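Alginase (Pseudoalteromonas, PDB 4Q8K) probably cleaves alginate by beta-elimination, as a calcium-containing alginate lyase of polysaccharide lyase family 18. Local coordinates at residues Gln178-Asn183 with Gly338-Phe343. Numbering follows the deposited sequence.
With SO4 (sulfate ion), chain D.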
ATOM      1  N   GLN A 178       2.050  -5.342 -13.639  1.00 24.49           N
ATOM      2  CA  GLN A 178       1.576  -4.223 -14.451  1.00 23.35           C
ATOM      3  C   GLN A 178       0.052  -4.077 -14.439  1.00 24.92           C
ATOM      4  O   GLN A 178      -0.568  -3.759 -15.450  1.00 26.86           O
ATOM      5  CB  GLN A 178       2.113  -4.347 -15.898  1.00 26.17           C
ATOM      6  CG  GLN A 178       3.625  -4.610 -15.962  1.00 25.85           C
ATOM      7  CD  GLN A 178       4.175  -4.806 -17.384  1.00 30.74           C
ATOM      8  OE1 GLN A 178       5.382  -4.954 -17.573  1.00 32.58           O
ATOM      9  NE2 GLN A 178       3.293  -4.821 -18.369  1.00 29.98           N
ATOM     10  N   HIS A 179      -0.569  -4.294 -13.289  1.00 22.74           N
ATOM     11  CA  HIS A 179      -2.018  -4.246 -13.256  1.00 24.75           C
ATOM     12  C   HIS A 179      -2.546  -2.826 -13.186  1.00 22.86           C
ATOM     13  O   HIS A 179      -2.071  -2.022 -12.391  1.00 23.40           O
ATOM     14  CB  HIS A 179      -2.557  -5.067 -12.085  1.00 23.17           C
ATOM     15  CG  HIS A 179      -4.006  -5.398 -12.218  1.00 23.40           C
ATOM     16  ND1 HIS A 179      -4.455  -6.473 -12.957  1.00 28.22           N
ATOM     17  CD2 HIS A 179      -5.111  -4.774 -11.748  1.00 26.12           C
ATOM     18  CE1 HIS A 179      -5.774  -6.511 -12.913  1.00 28.73           C
ATOM     19  NE2 HIS A 179      -6.197  -5.493 -12.185  1.00 30.62           N
ATOM     20  N   ILE A 180      -3.535  -2.513 -14.018  1.00 25.89           N
ATOM     21  CA  ILE A 180      -4.163  -1.197 -13.973  1.00 25.83           C
ATOM     22  C   ILE A 180      -5.674  -1.229 -13.744  1.00 27.96           C
ATOM     23  O   ILE A 180      -6.312  -2.284 -13.825  1.00 27.63           O
ATOM     24  CB  ILE A 180      -3.900  -0.372 -15.261  1.00 30.50           C
ATOM     25  CG1 ILE A 180      -4.577  -1.025 -16.466  1.00 27.75           C
ATOM     26  CG2 ILE A 180      -2.414  -0.185 -15.505  1.00 26.60           C
ATOM     27  CD1 ILE A 180      -4.563  -0.144 -17.702  1.00 32.46           C
ATOM     28  N   THR A 181      -6.226  -0.047 -13.468  1.00 24.01           N
ATOM     29  CA  THR A 181      -7.657   0.165 -13.312  1.00 24.60           C
ATOM     30  C   THR A 181      -8.017   1.459 -14.031  1.00 25.76           C
ATOM     31  O   THR A 181      -7.124   2.201 -14.441  1.00 28.29           O
ATOM     32  CB  THR A 181      -8.029   0.329 -11.827  1.00 27.34           C
ATOM     33  OG1 THR A 181      -7.365   1.491 -11.320  1.00 24.35           O
ATOM     34  CG2 THR A 181      -7.593  -0.886 -11.029  1.00 22.95           C
ATOM     35  N   PRO A 182      -9.321   1.753 -14.178  1.00 24.69           N
ATOM     36  CA  PRO A 182      -9.701   2.971 -14.903  1.00 26.10           C
ATOM     37  C   PRO A 182      -9.145   4.249 -14.272  1.00 29.32           C
ATOM     38  O   PRO A 182      -8.761   5.155 -15.005  1.00 27.80           O
ATOM     39  CB  PRO A 182     -11.231   2.964 -14.822  1.00 28.35           C
ATOM     40  CG  PRO A 182     -11.576   1.504 -14.704  1.00 28.71           C
ATOM     41  CD  PRO A 182     -10.489   0.906 -13.868  1.00 25.61           C
ATOM     42  N   ASN A 183      -9.096   4.303 -12.943  1.00 28.54           N
ATOM     43  CA  ASN A 183      -8.708   5.521 -12.228  1.00 27.41           C
ATOM     44  C   ASN A 183      -7.284   5.504 -11.665  1.00 26.61           C
ATOM     45  O   ASN A 183      -6.810   6.512 -11.132  1.00 23.91           O
ATOM     46  CB  ASN A 183      -9.690   5.800 -11.090  1.00 28.82           C
ATOM     47  CG  ASN A 183     -11.085   6.142 -11.584  1.00 32.71           C
ATOM     48  OD1 ASN A 183     -11.251   6.709 -12.661  1.00 35.27           O
ATOM     49  ND2 ASN A 183     -12.096   5.808 -10.786  1.00 32.88           N
ATOM     50  N   GLY A 338      -5.805   4.652 -17.221  1.00 26.13           N
ATOM     51  CA  GLY A 338      -6.278   3.585 -18.086  1.00 28.23           C
ATOM     52  C   GLY A 338      -5.320   3.209 -19.198  1.00 28.59           C
ATOM     53  O   GLY A 338      -5.582   2.283 -19.958  1.00 27.47           O
ATOM     54  N   ASN A 339      -4.201   3.923 -19.290  1.00 27.57           N
ATOM     55  CA  ASN A 339      -3.242   3.704 -20.367  1.00 27.79           C
ATOM     56  C   ASN A 339      -1.975   3.052 -19.849  1.00 24.99           C
ATOM     57  O   ASN A 339      -1.061   3.741 -19.397  1.00 25.33           O
ATOM     58  CB  ASN A 339      -2.903   5.047 -21.025  1.00 28.59           C
ATOM     59  CG  ASN A 339      -2.028   4.899 -22.259  1.00 27.54           C
ATOM     60  OD1 ASN A 339      -2.058   5.758 -23.142  1.00 35.77           O
ATOM     61  ND2 ASN A 339      -1.236   3.831 -22.321  1.00 24.92           N
ATOM     62  N   SER A 340      -1.912   1.729 -19.913  1.00 26.70           N
ATOM     63  CA  SER A 340      -0.802   0.990 -19.326  1.00 27.51           C
ATOM     64  C   SER A 340       0.544   1.369 -19.942  1.00 28.24           C
ATOM     65  O   SER A 340       1.562   1.425 -19.251  1.00 26.69           O
ATOM     66  CB  SER A 340      -1.029  -0.515 -19.448  1.00 26.63           C
ATOM     67  OG  SER A 340       0.060  -1.240 -18.900  1.00 29.90           O
ATOM     68  N   ASN A 341       0.546   1.610 -21.248  1.00 25.66           N
ATOM     69  CA  ASN A 341       1.773   1.998 -21.933  1.00 28.24           C
ATOM     70  C   ASN A 341       2.289   3.345 -21.400  1.00 26.79           C
ATOM     71  O   ASN A 341       3.502   3.565 -21.307  1.00 29.64           O
ATOM     72  CB  ASN A 341       1.571   2.043 -23.459  1.00 30.85           C
ATOM     73  CG  ASN A 341       1.702   0.667 -24.122  1.00 34.87           C
ATOM     74  OD1 ASN A 341       1.552   0.537 -25.341  1.00 39.98           O
ATOM     75  ND2 ASN A 341       1.984  -0.356 -23.330  1.00 29.20           N
ATOM     76  N   SER A 342       1.378   4.248 -21.059  1.00 25.87           N
ATOM     77  CA  SER A 342       1.798   5.528 -20.493  1.00 28.67           C
ATOM     78  C   SER A 342       2.598   5.323 -19.201  1.00 29.63           C
ATOM     79  O   SER A 342       3.599   6.002 -18.964  1.00 28.48           O
ATOM     80  CB  SER A 342       0.622   6.486 -20.275  1.00 27.73           C
ATOM     81  OG  SER A 342      -0.160   6.122 -19.147  1.00 25.02           O
ATOM     82  N   PHE A 343       2.173   4.372 -18.373  1.00 28.28           N
ATOM     83  CA  PHE A 343       2.877   4.116 -17.119  1.00 22.70           C
ATOM     84  C   PHE A 343       4.189   3.392 -17.363  1.00 24.30           C
ATOM     85  O   PHE A 343       5.190   3.639 -16.694  1.00 24.62           O
ATOM     86  CB  PHE A 343       1.976   3.346 -16.139  1.00 23.93           C
ATOM     87  CG  PHE A 343       0.725   4.088 -15.785  1.00 24.70           C
ATOM     88  CD1 PHE A 343       0.790   5.404 -15.347  1.00 24.44           C
ATOM     89  CD2 PHE A 343      -0.520   3.494 -15.932  1.00 25.48           C
ATOM     90  CE1 PHE A 343      -0.351   6.107 -15.038  1.00 26.23           C
ATOM     91  CE2 PHE A 343      -1.666   4.188 -15.629  1.00 25.92           C
ATOM     92  CZ  PHE A 343      -1.587   5.500 -15.175  1.00 29.46           C
TER
HETATM   93  S   SO4 D 503      -8.863   2.317  -7.983  1.00 33.99           S
HETATM   94  O1  SO4 D 503     -10.227   2.347  -8.516  1.00 36.73           O
HETATM   95  O2  SO4 D 503      -8.794   3.206  -6.821  1.00 34.61           O
HETATM   96  O3  SO4 D 503      -8.528   0.943  -7.616  1.00 35.97           O
HETATM   97  O4  SO4 D 503      -7.939   2.791  -9.003  1.00 36.56           O
HETATM   98  O   HOH W   1      -1.209  -3.413 -17.944  1.00 32.01           O
HETATM   99  O   HOH W   2      -5.135   3.966 -14.813  1.00 27.50           O
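Ile180 carries the apolar part of this contact, and both its branches pack on Ser340 CB. Ile180 CD1 also reaches the backbone before the helix and lies 3.5 Å from Gly338 O. The same Ile180 CD1 sits 4.0 Å from Ser340 CB. Ile180 CG2 also approaches Phe343 CD2 obliquely at 4.2 Å. With chi1 at 66°, CG1 lies between the backbone N and the carbonyl carbon, which spreads the two branches over the helix start. An alanine here would remove CG2 and CD1 and would probably leave a gap between the loop and Gly338, Ser340 and Phe343.

Polar links between the segments run through water. One water donates to Gln178 O at 2.6 Å and is hydrogen-bonded to Ser340 OG, which also bonds to Trp187 NE1. A second water donates to Thr181 O and accepts from Gly338 N at 2.6 Å. This water also lies in plane at the edge of the Phe343 ring.

Within 338-343, Ser342 OG donates to Asn339 O at 2.6 Å, on a lone pair, and lies over the centre of one Phe343 face. Thr181 OG1 donates to a sulfate, probably from the crystallisation liquor.

This water-bridged surface contact joins the loop before strand 186-193 to the start of helix 340-349, with Asn339 at the N-cap position, in a concanavalin-like beta-sandwich (jelly-roll) alginate lyase domain.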